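Local coordinates for protein endoglucanase (Ganoderma lucidum, PDB 5D8Z) that probably hydrolyses internal beta-1,4-glucosidic bonds of cellulose and related glucans, as a family 5 glycoside hydrolase built on a TIM barrel, at residues L22-V27 with V302-V307; F32-G37 with G46-L51; R76-W81 with I116-N121; D233-L238 with N274-G279. One frame throughout, in Å; residues are numbered along the deposited sequence.

Contact 1: residues L22-V27 with V302-V307; sequences LQFAGV and VFLGYV
The methyl group of A25 sits over one face of the Y306 ring, a CH-pi contact in which CB of A25 is 4.1 Å from the ring centroid and 28° off the normal. CG of Y306 stands between its own backbone N and carbonyl carbon (chi1 59°), the crowded position, and this turns the ring back over the neighbouring strand; its hydroxyl, at the far end, is hydrogen-bonded to the carbonyl of L341. On the other face of the sheet V307 lays CG1 against the G26 backbone, 3.4 Å from the carbonyl C of G26. Two parallel strands meet here, their axes only 16° apart. They are the first and the last of the eight-stranded TIM barrel, so their pairing closes the cylinder. Two backbone hydrogen bonds join them: F24 N to L304 O (2.9 Å) and G26 N to Y306 O (3.2 Å). G305 has no side chain beside the carbonyl of F24, whose O comes within 3.1 Å of G305 CA. At the start of the pair Q23 and F24 each lie alongside L304, pointing the same way as it does. OE1 of Q23 approaches CD2 of L304 to 3.4 Å, while the F24 ring meets L304 more loosely, CE2 to CD1 at 4.2 Å. The Y306 side of the sheet is packed against V293 and Q296 of helix 283-298, whereas V307 reaches R76.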
loop_
_atom_site.group_PDB
_atom_site.type_symbol
_atom_site.label_atom_id
_atom_site.label_comp_id
_atom_site.label_asym_id
_atom_site.label_seq_id
_atom_site.Cartn_x
_atom_site.Cartn_y
_atom_site.Cartn_z
ATOM N N LEU A 22 -15.467 2.138 0.533
ATOM C CA LEU A 22 -16.649 1.735 -0.321
ATOM C C LEU A 22 -16.302 1.639 -1.803
ATOM O O LEU A 22 -16.741 0.688 -2.481
ATOM C CB LEU A 22 -17.858 2.638 -0.066
ATOM C CG LEU A 22 -19.215 2.497 -0.768
ATOM C CD1 LEU A 22 -20.446 2.642 0.153
ATOM C CD2 LEU A 22 -19.237 3.560 -1.858
ATOM N N GLN A 23 -15.498 2.557 -2.330
ATOM C CA GLN A 23 -15.020 2.362 -3.707
ATOM C C GLN A 23 -14.062 1.153 -3.842
ATOM O O GLN A 23 -14.159 0.415 -4.806
ATOM C CB GLN A 23 -14.330 3.599 -4.266
ATOM C CG GLN A 23 -14.250 3.559 -5.799
ATOM C CD GLN A 23 -13.329 4.604 -6.450
ATOM O OE1 GLN A 23 -12.921 5.610 -5.836
ATOM N NE2 GLN A 23 -12.997 4.355 -7.715
ATOM N N PHE A 24 -13.129 0.975 -2.897
ATOM C CA PHE A 24 -12.104 -0.074 -2.989
ATOM C C PHE A 24 -12.057 -0.862 -1.726
ATOM O O PHE A 24 -12.125 -0.299 -0.662
ATOM C CB PHE A 24 -10.719 0.515 -3.203
ATOM C CG PHE A 24 -10.513 1.080 -4.579
ATOM C CD1 PHE A 24 -10.362 0.250 -5.653
ATOM C CD2 PHE A 24 -10.492 2.445 -4.790
ATOM C CE1 PHE A 24 -10.174 0.756 -6.920
ATOM C CE2 PHE A 24 -10.306 2.966 -6.047
ATOM C CZ PHE A 24 -10.152 2.125 -7.119
ATOM N N ALA A 25 -11.952 -2.178 -1.846
ATOM C CA ALA A 25 -11.514 -2.999 -0.711
ATOM C C ALA A 25 -10.601 -4.111 -1.214
ATOM O O ALA A 25 -10.903 -4.758 -2.206
ATOM C CB ALA A 25 -12.693 -3.555 0.047
ATOM N N GLY A 26 -9.460 -4.294 -0.555
ATOM C CA GLY A 26 -8.405 -5.166 -1.077
ATOM C C GLY A 26 -7.546 -5.823 -0.024
ATOM O O GLY A 26 -7.726 -5.638 1.184
ATOM N N VAL A 27 -6.579 -6.587 -0.480
ATOM C CA VAL A 27 -5.628 -7.157 0.445
ATOM C C VAL A 27 -4.189 -7.041 -0.105
ATOM O O VAL A 27 -3.971 -6.995 -1.332
ATOM C CB VAL A 27 -6.092 -8.589 0.852
ATOM C CG1 VAL A 27 -6.845 -9.270 -0.276
ATOM C CG2 VAL A 27 -4.959 -9.452 1.356
ATOM N N VAL A 302 -14.859 10.728 1.788
ATOM C CA VAL A 302 -13.478 11.112 2.039
ATOM C C VAL A 302 -12.481 9.955 1.999
ATOM O O VAL A 302 -11.290 10.186 1.687
ATOM C CB VAL A 302 -13.319 11.861 3.367
ATOM C CG1 VAL A 302 -13.988 13.207 3.272
ATOM C CG2 VAL A 302 -13.899 11.083 4.522
ATOM N N PHE A 303 -12.941 8.736 2.322
ATOM C CA PHE A 303 -12.097 7.521 2.268
ATOM C C PHE A 303 -12.412 6.698 1.027
ATOM O O PHE A 303 -13.541 6.336 0.824
ATOM C CB PHE A 303 -12.319 6.663 3.500
ATOM C CG PHE A 303 -12.064 7.383 4.804
ATOM C CD1 PHE A 303 -13.008 7.387 5.807
ATOM C CD2 PHE A 303 -10.875 8.041 5.032
ATOM C CE1 PHE A 303 -12.780 8.043 7.003
ATOM C CE2 PHE A 303 -10.632 8.693 6.236
ATOM C CZ PHE A 303 -11.588 8.700 7.227
ATOM N N LEU A 304 -11.422 6.439 0.187
ATOM C CA LEU A 304 -11.591 5.594 -0.993
ATOM C C LEU A 304 -11.638 4.068 -0.698
ATOM O O LEU A 304 -12.075 3.264 -1.559
ATOM C CB LEU A 304 -10.448 5.822 -1.979
ATOM C CG LEU A 304 -10.400 7.036 -2.900
ATOM C CD1 LEU A 304 -9.643 6.654 -4.170
ATOM C CD2 LEU A 304 -11.786 7.541 -3.251
ATOM N N GLY A 305 -11.175 3.659 0.488
ATOM C CA GLY A 305 -11.081 2.228 0.794
ATOM C C GLY A 305 -10.094 1.790 1.858
ATOM O O GLY A 305 -9.335 2.595 2.396
ATOM N N TYR A 306 -10.123 0.493 2.164
ATOM C CA TYR A 306 -9.124 -0.131 3.047
ATOM C C TYR A 306 -8.506 -1.288 2.302
ATOM O O TYR A 306 -9.152 -1.847 1.408
ATOM C CB TYR A 306 -9.733 -0.609 4.366
ATOM C CG TYR A 306 -10.820 -1.611 4.166
ATOM C CD1 TYR A 306 -10.524 -2.938 3.983
ATOM C CD2 TYR A 306 -12.162 -1.216 4.098
ATOM C CE1 TYR A 306 -11.520 -3.862 3.763
ATOM C CE2 TYR A 306 -13.159 -2.136 3.886
ATOM C CZ TYR A 306 -12.826 -3.463 3.732
ATOM O OH TYR A 306 -13.797 -4.417 3.543
ATOM N N VAL A 307 -7.251 -1.617 2.641
ATOM C CA VAL A 307 -6.572 -2.807 2.117
ATOM C C VAL A 307 -5.940 -3.518 3.284
ATOM O O VAL A 307 -5.159 -2.936 4.023
ATOM C CB VAL A 307 -5.470 -2.438 1.125
ATOM C CG1 VAL A 307 -4.949 -3.669 0.393
ATOM C CG2 VAL A 307 -5.978 -1.440 0.120
#

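Contact 2: residues F32-G37 with G46-L51; sequences FDFGCG and GAWPPL
The backbones of F32-G35 and G46-P50 run roughly antiparallel, 150° apart end to end, and come closest at F32 and A47 (CA to CA 4.7 Å), yet no hydrogen bond links the two segments. The first bends through a type II turn from D33 to C36, in which G35 takes the third place with positive phi, and C36 is tied by a disulfide to C42. Side chains do the joining. The F32 ring crosses P49 at about a right angle, with CA of P49 over one face toward the rim and CB of P49 3.5 Å from CZ of F32. P50 follows from the same segment, its CD 3.9 Å from CD2 of F32. CG of F32 lies anti to its carbonyl carbon (chi1 -82°), which carries the ring back to the two prolines although the bond from CA to CB starts away from them. F34 and W48 meet obliquely: CE3 of the indole lies at the edge of the F34 ring, 3.9 Å from CE2 of F34. CB of F34 also rests 3.4 Å from the carbonyl O of G46. NE1 of W48 is hydrogen-bonded to the carbonyl of Y55, and F34 packs edge-to-face with F314. Both segments belong to the long loop from the first barrel strand, 24-30, to helix 59-68, the barrel's first beta-alpha connection; F32 reaches past it to Y101 and L104 of helix 95-110 and to V79 of strand 74-79.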
loop_
_atom_site.group_PDB
_atom_site.type_symbol
_atom_site.label_atom_id
_atom_site.label_comp_id
_atom_site.label_asym_id
_atom_site.label_seq_id
_atom_site.Cartn_x
_atom_site.Cartn_y
_atom_site.Cartn_z
ATOM N N PHE A 32 7.404 -10.094 -2.328
ATOM C CA PHE A 32 8.524 -9.421 -3.001
ATOM C C PHE A 32 9.186 -8.453 -2.034
ATOM O O PHE A 32 10.306 -7.959 -2.297
ATOM C CB PHE A 32 8.071 -8.643 -4.236
ATOM C CG PHE A 32 7.909 -9.475 -5.470
ATOM C CD1 PHE A 32 9.000 -9.857 -6.202
ATOM C CD2 PHE A 32 6.642 -9.848 -5.915
ATOM C CE1 PHE A 32 8.849 -10.612 -7.355
ATOM C CE2 PHE A 32 6.477 -10.606 -7.062
ATOM C CZ PHE A 32 7.587 -10.988 -7.795
ATOM N N ASP A 33 8.485 -8.145 -0.940
ATOM C CA ASP A 33 9.012 -7.217 0.049
ATOM C C ASP A 33 9.830 -7.917 1.097
ATOM O O ASP A 33 10.281 -7.286 2.026
ATOM C CB ASP A 33 7.878 -6.457 0.740
ATOM C CG ASP A 33 6.817 -7.383 1.323
ATOM O OD1 ASP A 33 6.234 -8.139 0.516
ATOM O OD2 ASP A 33 6.574 -7.359 2.568
ATOM N N PHE A 34 10.012 -9.219 1.000
ATOM C CA PHE A 34 10.683 -9.886 2.113
ATOM C C PHE A 34 12.164 -9.547 2.136
ATOM O O PHE A 34 12.775 -9.254 1.111
ATOM C CB PHE A 34 10.444 -11.381 2.125
ATOM C CG PHE A 34 9.048 -11.768 2.492
ATOM C CD1 PHE A 34 8.084 -10.813 2.804
ATOM C CD2 PHE A 34 8.696 -13.111 2.546
ATOM C CE1 PHE A 34 6.794 -11.201 3.132
ATOM C CE2 PHE A 34 7.407 -13.508 2.885
ATOM C CZ PHE A 34 6.453 -12.551 3.177
ATOM N N GLY A 35 12.721 -9.520 3.332
ATOM C CA GLY A 35 14.048 -8.945 3.516
ATOM C C GLY A 35 14.124 -7.476 3.106
ATOM O O GLY A 35 15.167 -7.006 2.663
ATOM N N CYS A 36 13.016 -6.759 3.218
ATOM C CA CYS A 36 13.068 -5.329 3.179
ATOM C C CYS A 36 13.037 -4.864 4.617
ATOM O O CYS A 36 12.215 -5.274 5.400
ATOM C CB CYS A 36 11.919 -4.766 2.346
ATOM S SG CYS A 36 12.237 -4.925 0.563
ATOM N N GLY A 37 13.990 -4.054 5.002
ATOM C CA GLY A 37 14.025 -3.617 6.385
ATOM C C GLY A 37 13.403 -2.249 6.498
ATOM O O GLY A 37 13.319 -1.498 5.510
ATOM N N GLY A 46 16.622 -12.129 -0.473
ATOM C CA GLY A 46 15.423 -12.512 0.299
ATOM C C GLY A 46 14.043 -12.242 -0.308
ATOM O O GLY A 46 13.032 -12.590 0.299
ATOM N N ALA A 47 13.983 -11.637 -1.494
ATOM C CA ALA A 47 12.717 -11.452 -2.187
ATOM C C ALA A 47 12.131 -12.779 -2.627
ATOM O O ALA A 47 12.849 -13.596 -3.213
ATOM C CB ALA A 47 12.908 -10.575 -3.399
ATOM N N TRP A 48 10.820 -12.950 -2.393
ATOM C CA TRP A 48 10.142 -14.229 -2.534
ATOM C C TRP A 48 8.767 -14.045 -3.132
ATOM O O TRP A 48 7.801 -13.827 -2.416
ATOM C CB TRP A 48 10.032 -14.933 -1.183
ATOM C CG TRP A 48 9.392 -16.334 -1.248
ATOM C CD1 TRP A 48 9.292 -17.155 -2.355
ATOM C CD2 TRP A 48 8.801 -17.056 -0.164
ATOM N NE1 TRP A 48 8.637 -18.314 -2.026
ATOM C CE2 TRP A 48 8.335 -18.290 -0.688
ATOM C CE3 TRP A 48 8.592 -16.773 1.187
ATOM C CZ2 TRP A 48 7.697 -19.251 0.104
ATOM C CZ3 TRP A 48 7.954 -17.729 1.975
ATOM C CH2 TRP A 48 7.515 -18.955 1.429
ATOM N N PRO A 49 8.674 -14.177 -4.457
ATOM C CA PRO A 49 7.463 -13.918 -5.183
ATOM C C PRO A 49 6.364 -14.872 -4.761
ATOM O O PRO A 49 6.585 -16.079 -4.772
ATOM C CB PRO A 49 7.846 -14.235 -6.624
ATOM C CG PRO A 49 9.318 -14.185 -6.663
ATOM C CD PRO A 49 9.724 -14.692 -5.335
ATOM N N PRO A 50 5.182 -14.343 -4.415
ATOM C CA PRO A 50 4.022 -15.131 -4.057
ATOM C C PRO A 50 3.264 -15.603 -5.277
ATOM O O PRO A 50 2.102 -15.281 -5.455
ATOM C CB PRO A 50 3.193 -14.156 -3.226
ATOM C CG PRO A 50 3.507 -12.825 -3.807
ATOM C CD PRO A 50 4.931 -12.900 -4.263
ATOM N N LEU A 51 3.932 -16.378 -6.113
ATOM C CA LEU A 51 3.305 -17.020 -7.268
ATOM C C LEU A 51 3.732 -18.471 -7.289
ATOM O O LEU A 51 4.898 -18.746 -7.093
ATOM C CB LEU A 51 3.768 -16.349 -8.569
ATOM C CG LEU A 51 3.196 -14.954 -8.795
ATOM C CD1 LEU A 51 3.894 -14.193 -9.898
ATOM C CD2 LEU A 51 1.726 -15.056 -9.117
#

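Contact 3: residues R76-W81 with I116-N121; sequences RLPVGW and IVDVHN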
loop_
_atom_site.group_PDB
_atom_site.type_symbol
_atom_site.label_atom_id
_atom_site.label_comp_id
_atom_site.label_asym_id
_atom_site.label_seq_id
_atom_site.Cartn_x
_atom_site.Cartn_y
_atom_site.Cartn_z
ATOM N N ARG A 76 -2.684 -4.934 -3.278
ATOM C CA ARG A 76 -1.520 -4.137 -3.095
ATOM C C ARG A 76 -0.340 -5.062 -3.136
ATOM O O ARG A 76 -0.324 -6.049 -2.425
ATOM C CB ARG A 76 -1.600 -3.427 -1.772
ATOM C CG ARG A 76 -0.479 -2.445 -1.572
ATOM C CD ARG A 76 -0.825 -1.504 -0.463
ATOM N NE ARG A 76 0.204 -0.519 -0.214
ATOM C CZ ARG A 76 1.085 -0.593 0.771
ATOM N NH1 ARG A 76 1.127 -1.647 1.585
ATOM N NH2 ARG A 76 1.943 0.398 0.937
ATOM N N LEU A 77 0.653 -4.707 -3.944
ATOM C CA LEU A 77 1.741 -5.596 -4.325
ATOM C C LEU A 77 3.070 -4.990 -3.942
ATOM O O LEU A 77 3.721 -4.314 -4.772
ATOM C CB LEU A 77 1.758 -5.800 -5.840
ATOM C CG LEU A 77 0.482 -6.215 -6.544
ATOM C CD1 LEU A 77 0.819 -6.455 -8.006
ATOM C CD2 LEU A 77 -0.112 -7.438 -5.889
ATOM N N PRO A 78 3.508 -5.245 -2.704
ATOM C CA PRO A 78 4.757 -4.665 -2.218
ATOM C C PRO A 78 5.985 -5.169 -2.938
ATOM O O PRO A 78 6.126 -6.364 -3.148
ATOM C CB PRO A 78 4.803 -5.088 -0.763
ATOM C CG PRO A 78 3.398 -5.444 -0.416
ATOM C CD PRO A 78 2.825 -6.019 -1.665
ATOM N N VAL A 79 6.862 -4.251 -3.332
ATOM C CA VAL A 79 8.154 -4.637 -3.877
ATOM C C VAL A 79 9.212 -3.599 -3.573
ATOM O O VAL A 79 8.919 -2.447 -3.551
ATOM C CB VAL A 79 8.072 -4.847 -5.397
ATOM C CG1 VAL A 79 7.753 -3.555 -6.121
ATOM C CG2 VAL A 79 9.379 -5.427 -5.904
ATOM N N GLY A 80 10.451 -4.021 -3.389
ATOM C CA GLY A 80 11.556 -3.124 -3.113
ATOM C C GLY A 80 12.275 -2.549 -4.318
ATOM O O GLY A 80 12.434 -3.184 -5.344
ATOM N N TRP A 81 12.760 -1.331 -4.139
ATOM C CA TRP A 81 13.555 -0.613 -5.125
ATOM C C TRP A 81 14.722 -1.464 -5.608
ATOM O O TRP A 81 14.965 -1.610 -6.807
ATOM C CB TRP A 81 14.075 0.669 -4.468
ATOM C CG TRP A 81 14.578 1.703 -5.409
ATOM C CD1 TRP A 81 14.908 1.535 -6.708
ATOM C CD2 TRP A 81 14.845 3.070 -5.098
ATOM N NE1 TRP A 81 15.376 2.716 -7.221
ATOM C CE2 TRP A 81 15.341 3.671 -6.255
ATOM C CE3 TRP A 81 14.673 3.840 -3.965
ATOM C CZ2 TRP A 81 15.672 5.004 -6.321
ATOM C CZ3 TRP A 81 15.003 5.169 -4.011
ATOM C CH2 TRP A 81 15.507 5.750 -5.184
ATOM N N ILE A 116 -2.261 -1.777 -6.826
ATOM C CA ILE A 116 -1.327 -0.807 -6.312
ATOM C C ILE A 116 0.085 -1.343 -6.411
ATOM O O ILE A 116 0.383 -2.398 -5.844
ATOM C CB ILE A 116 -1.579 -0.559 -4.842
ATOM C CG1 ILE A 116 -2.876 0.235 -4.639
ATOM C CG2 ILE A 116 -0.411 0.176 -4.230
ATOM C CD1 ILE A 116 -3.633 -0.194 -3.401
ATOM N N VAL A 117 0.942 -0.621 -7.136
ATOM C CA VAL A 117 2.342 -0.937 -7.272
ATOM C C VAL A 117 3.061 -0.131 -6.196
ATOM O O VAL A 117 3.332 1.048 -6.375
ATOM C CB VAL A 117 2.854 -0.553 -8.669
ATOM C CG1 VAL A 117 4.375 -0.598 -8.710
ATOM C CG2 VAL A 117 2.295 -1.473 -9.737
ATOM N N ASP A 118 3.343 -0.781 -5.076
ATOM C CA ASP A 118 3.866 -0.169 -3.844
ATOM C C ASP A 118 5.370 -0.354 -3.688
ATOM O O ASP A 118 5.817 -1.488 -3.451
ATOM C CB ASP A 118 3.195 -0.839 -2.630
ATOM C CG ASP A 118 3.862 -0.479 -1.285
ATOM O OD1 ASP A 118 4.073 0.743 -0.998
ATOM O OD2 ASP A 118 4.148 -1.424 -0.511
ATOM N N VAL A 119 6.139 0.729 -3.793
ATOM C CA VAL A 119 7.583 0.642 -3.549
ATOM C C VAL A 119 7.790 0.652 -2.044
ATOM O O VAL A 119 7.574 1.666 -1.377
ATOM C CB VAL A 119 8.398 1.785 -4.198
ATOM C CG1 VAL A 119 9.852 1.648 -3.821
ATOM C CG2 VAL A 119 8.285 1.785 -5.703
ATOM N N HIS A 120 8.252 -0.476 -1.514
ATOM C CA HIS A 120 8.219 -0.757 -0.085
ATOM C C HIS A 120 9.509 -0.405 0.630
ATOM O O HIS A 120 10.116 -1.237 1.265
ATOM C CB HIS A 120 7.931 -2.226 0.105
ATOM C CG HIS A 120 7.138 -2.523 1.335
ATOM N ND1 HIS A 120 5.762 -2.422 1.371
ATOM C CD2 HIS A 120 7.521 -2.918 2.568
ATOM C CE1 HIS A 120 5.329 -2.746 2.574
ATOM N NE2 HIS A 120 6.376 -3.043 3.320
ATOM N N ASN A 121 9.903 0.857 0.572
ATOM C CA ASN A 121 11.204 1.269 1.073
ATOM C C ASN A 121 11.310 2.208 2.262
ATOM O O ASN A 121 12.430 2.534 2.635
ATOM C CB ASN A 121 11.989 1.859 -0.064
ATOM C CG ASN A 121 12.824 0.836 -0.728
ATOM O OD1 ASN A 121 14.026 0.790 -0.529
ATOM N ND2 ASN A 121 12.186 -0.040 -1.464
#
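R76 and D118 form a buried salt bridge, NH2 of R76 to OD1 of D118 at 2.9 Å. The two flat groups are stacked rather than set end to end: their planes are 29° apart, and OD2 of D118 lies over one face of the guanidinium, near its rim. That second oxygen takes a nearly straight hydrogen bond from ND1 of H120 (2.7 Å, 169°), received on its syn side and close to the imidazole plane. OD1 thus carries the salt bridge, while OD2, besides lying over the guanidinium, probably sets the rotation of the histidine ring. CB of P78 touches the same imidazole, 3.5 Å from ND1 of H120. R76 can reach across because its chain is extended from CG to NE, with CG anti to the backbone N (chi1 -174°), and its CG lies 3.7 Å from CG2 of I116. R76, P78 and D118 stand on the second and third parallel strands of the TIM barrel, on the face turned to its interior, and H120 just past the end of the third. An arginine and a histidine at such places recur around the family 5 active site. The backbones are joined by L77 N to I116 O and V79 N to D118 O, each 3.0 Å, and by H120 N to V79 O. Farther out, NH1 of R76 makes a salt bridge to E276 and a hydrogen bond to N28, and NH2 a hydrogen bond to N163, which together hold the guanidinium between two carboxylates. On the opposite face of the sheet V119 packs against W144 and I147 of helix 137-149.

Contact 4: residues D233-L238 with N274-G279; sequences DVHKYL and NTETGG. With BGC (beta-D-glucopyranose), chain C.
The hydroxyl of Y237 donates a hydrogen bond to OE1 of E276 (2.6 Å), reaching it on the anti side and somewhat out of the carboxylate plane; the other oxygen, OE2, is paired with R76 in a salt bridge. The phenol ring is turned 61° from that plane. Further polar contacts come from the backbone: V234 O accepts T275 N, and E276 O accepts K236 N at 3.1 Å in a nearly straight bond. The carbonyl of K236 receives OG1 of T277; an anti placement of OG1 against the backbone N (chi1 -173°) points it at that carbonyl. H235 NE2 to T275 OG1 is a weak bond at best, since the threonine oxygen is poorly placed in the model. Sixth and seventh strands of the TIM barrel meet here, joined through helix 254-267 in a beta-alpha-beta unit. In family 5 enzymes the catalytic nucleophile is a glutamate at the end of the seventh strand, a position consistent with E276. Its aliphatic part makes the main nonpolar contact: CB of E276 lies over the centre of the H235 ring, 3.3 Å from the centroid, as a CH-pi contact. Backbone also flanks an aromatic, for CA of T277 lies over one face of the Y237 ring; CD1 of L238 approaches OG1 of T277 at 3.5 Å. The glucose touches the Y237 ring, CE2 of Y237 to C6 of the sugar 3.6 Å, while OE1 of E276 stays 3.9 Å from its O4. The sugar is hydrogen-bonded to OE1 of E164, whose OE2 is held by ND1 of H235.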
loop_
_atom_site.group_PDB
_atom_site.type_symbol
_atom_site.label_atom_id
_atom_site.label_comp_id
_atom_site.label_asym_id
_atom_site.label_seq_id
_atom_site.Cartn_x
_atom_site.Cartn_y
_atom_site.Cartn_z
ATOM N N ASP A 233 -2.240 8.584 1.407
ATOM C CA ASP A 233 -1.951 7.185 1.625
ATOM C C ASP A 233 -1.783 7.085 3.104
ATOM O O ASP A 233 -0.892 7.707 3.653
ATOM C CB ASP A 233 -0.617 6.863 0.933
ATOM C CG ASP A 233 -0.287 5.364 0.906
ATOM O OD1 ASP A 233 -1.043 4.581 1.519
ATOM O OD2 ASP A 233 0.746 4.979 0.274
ATOM N N VAL A 234 -2.633 6.326 3.774
ATOM C CA VAL A 234 -2.488 6.175 5.220
ATOM C C VAL A 234 -2.632 4.730 5.657
ATOM O O VAL A 234 -3.224 3.902 4.963
ATOM C CB VAL A 234 -3.458 7.088 6.008
ATOM C CG1 VAL A 234 -3.357 8.522 5.511
ATOM C CG2 VAL A 234 -4.892 6.619 5.866
ATOM N N HIS A 235 -2.063 4.465 6.830
ATOM C CA HIS A 235 -1.969 3.148 7.421
ATOM C C HIS A 235 -2.389 3.256 8.894
ATOM O O HIS A 235 -2.171 4.296 9.524
ATOM C CB HIS A 235 -0.529 2.682 7.335
ATOM C CG HIS A 235 -0.060 2.355 5.949
ATOM N ND1 HIS A 235 1.111 1.671 5.715
ATOM C CD2 HIS A 235 -0.607 2.577 4.731
ATOM C CE1 HIS A 235 1.277 1.508 4.418
ATOM N NE2 HIS A 235 0.242 2.041 3.796
ATOM N N LYS A 236 -2.998 2.189 9.420
ATOM C CA LYS A 236 -3.532 2.144 10.794
ATOM C C LYS A 236 -3.847 0.723 11.262
ATOM O O LYS A 236 -4.638 -0.019 10.625
ATOM C CB LYS A 236 -4.814 2.961 10.912
ATOM C CG LYS A 236 -4.679 4.161 11.819
ATOM C CD LYS A 236 -4.631 3.741 13.267
ATOM C CE LYS A 236 -3.544 4.446 14.051
ATOM N NZ LYS A 236 -3.446 3.796 15.394
ATOM N N TYR A 237 -3.259 0.362 12.399
ATOM C CA TYR A 237 -3.412 -0.973 12.967
ATOM C C TYR A 237 -4.203 -0.844 14.247
ATOM O O TYR A 237 -4.396 0.261 14.717
ATOM C CB TYR A 237 -2.037 -1.576 13.203
ATOM C CG TYR A 237 -1.395 -1.973 11.900
ATOM C CD1 TYR A 237 -1.725 -3.177 11.290
ATOM C CD2 TYR A 237 -0.493 -1.145 11.255
ATOM C CE1 TYR A 237 -1.138 -3.568 10.112
ATOM C CE2 TYR A 237 0.077 -1.525 10.058
ATOM C CZ TYR A 237 -0.251 -2.735 9.497
ATOM O OH TYR A 237 0.297 -3.126 8.309
ATOM N N LEU A 238 -4.657 -1.958 14.813
ATOM C CA LEU A 238 -5.613 -1.908 15.910
ATOM C C LEU A 238 -5.032 -2.274 17.275
ATOM O O LEU A 238 -5.777 -2.492 18.233
ATOM C CB LEU A 238 -6.820 -2.794 15.570
ATOM C CG LEU A 238 -7.792 -2.156 14.550
ATOM C CD1 LEU A 238 -7.261 -2.272 13.130
ATOM C CD2 LEU A 238 -9.200 -2.732 14.593
ATOM N N ASN A 274 -6.712 3.999 2.820
ATOM C CA ASN A 274 -6.060 3.230 3.846
ATOM C C ASN A 274 -5.440 1.960 3.298
ATOM O O ASN A 274 -6.105 0.928 3.222
ATOM C CB ASN A 274 -7.049 2.865 4.935
ATOM C CG ASN A 274 -6.383 2.141 6.044
ATOM O OD1 ASN A 274 -5.155 2.210 6.180
ATOM N ND2 ASN A 274 -7.159 1.429 6.836
ATOM N N THR A 275 -4.160 2.020 2.947
ATOM C CA THR A 275 -3.531 0.929 2.214
ATOM C C THR A 275 -2.929 -0.172 3.092
ATOM O O THR A 275 -2.424 -1.156 2.592
ATOM C CB THR A 275 -2.448 1.489 1.292
ATOM O OG1 THR A 275 -1.706 2.490 2.003
ATOM C CG2 THR A 275 -3.074 2.095 0.071
ATOM N N GLU A 276 -2.966 -0.004 4.396
ATOM C CA GLU A 276 -2.513 -1.045 5.295
ATOM C C GLU A 276 -3.329 -1.000 6.591
ATOM O O GLU A 276 -3.416 0.037 7.253
ATOM C CB GLU A 276 -1.020 -0.882 5.605
ATOM C CG GLU A 276 -0.108 -1.896 4.932
ATOM C CD GLU A 276 1.362 -1.758 5.340
ATOM O OE1 GLU A 276 1.676 -1.794 6.557
ATOM O OE2 GLU A 276 2.225 -1.617 4.436
ATOM N N THR A 277 -3.929 -2.135 6.933
ATOM C CA THR A 277 -4.556 -2.329 8.245
ATOM C C THR A 277 -4.803 -3.812 8.472
ATOM O O THR A 277 -4.862 -4.596 7.528
ATOM C CB THR A 277 -5.919 -1.566 8.415
ATOM O OG1 THR A 277 -6.379 -1.672 9.784
ATOM C CG2 THR A 277 -7.005 -2.109 7.483
ATOM N N GLY A 278 -4.965 -4.183 9.728
ATOM C CA GLY A 278 -5.428 -5.511 10.073
ATOM C C GLY A 278 -5.304 -5.867 11.540
ATOM O O GLY A 278 -4.950 -5.033 12.403
ATOM N N GLY A 279 -5.592 -7.128 11.811
ATOM C CA GLY A 279 -5.405 -7.670 13.120
ATOM C C GLY A 279 -5.474 -9.170 13.179
ATOM O O GLY A 279 -5.587 -9.844 12.168
HETATM C C2 BGC C . 6.472 -1.744 12.446
HETATM C C3 BGC C . 5.984 -2.182 11.048
HETATM C C4 BGC C . 4.597 -1.663 10.715
HETATM C C5 BGC C . 4.483 -0.160 11.041
HETATM C C6 BGC C . 3.035 0.318 10.964
HETATM C C1 BGC C . 6.201 -0.261 12.814
HETATM O O2 BGC C . 7.880 -1.994 12.512
HETATM O O3 BGC C . 5.891 -3.615 10.912
HETATM O O4 BGC C . 4.332 -2.041 9.342
HETATM O O5 BGC C . 4.908 0.173 12.374
HETATM O O6 BGC C . 2.549 0.764 12.235
#

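Contacts 1, 3 and 4 are three seams of one barrel. Contact 1 borders both of the others: N274 N bonds to G305 O (3.0 Å) and V307 N to N274 O, while R76 N meets V27 O at 3.1 Å. Contacts 3 and 4, with centres 15 Å apart, face each other across the barrel interior, where NH1 of R76 forms a salt bridge to OE2 of E276 (3.1 Å) beside the glucose pocket; the H120 side chain is about 6 Å from bound glucose. Contact 2 lies in a loop beside contact 3, with F32 CB 3.2 Å from P78 O, and its F34 side chain is about 11 Å from the sugar.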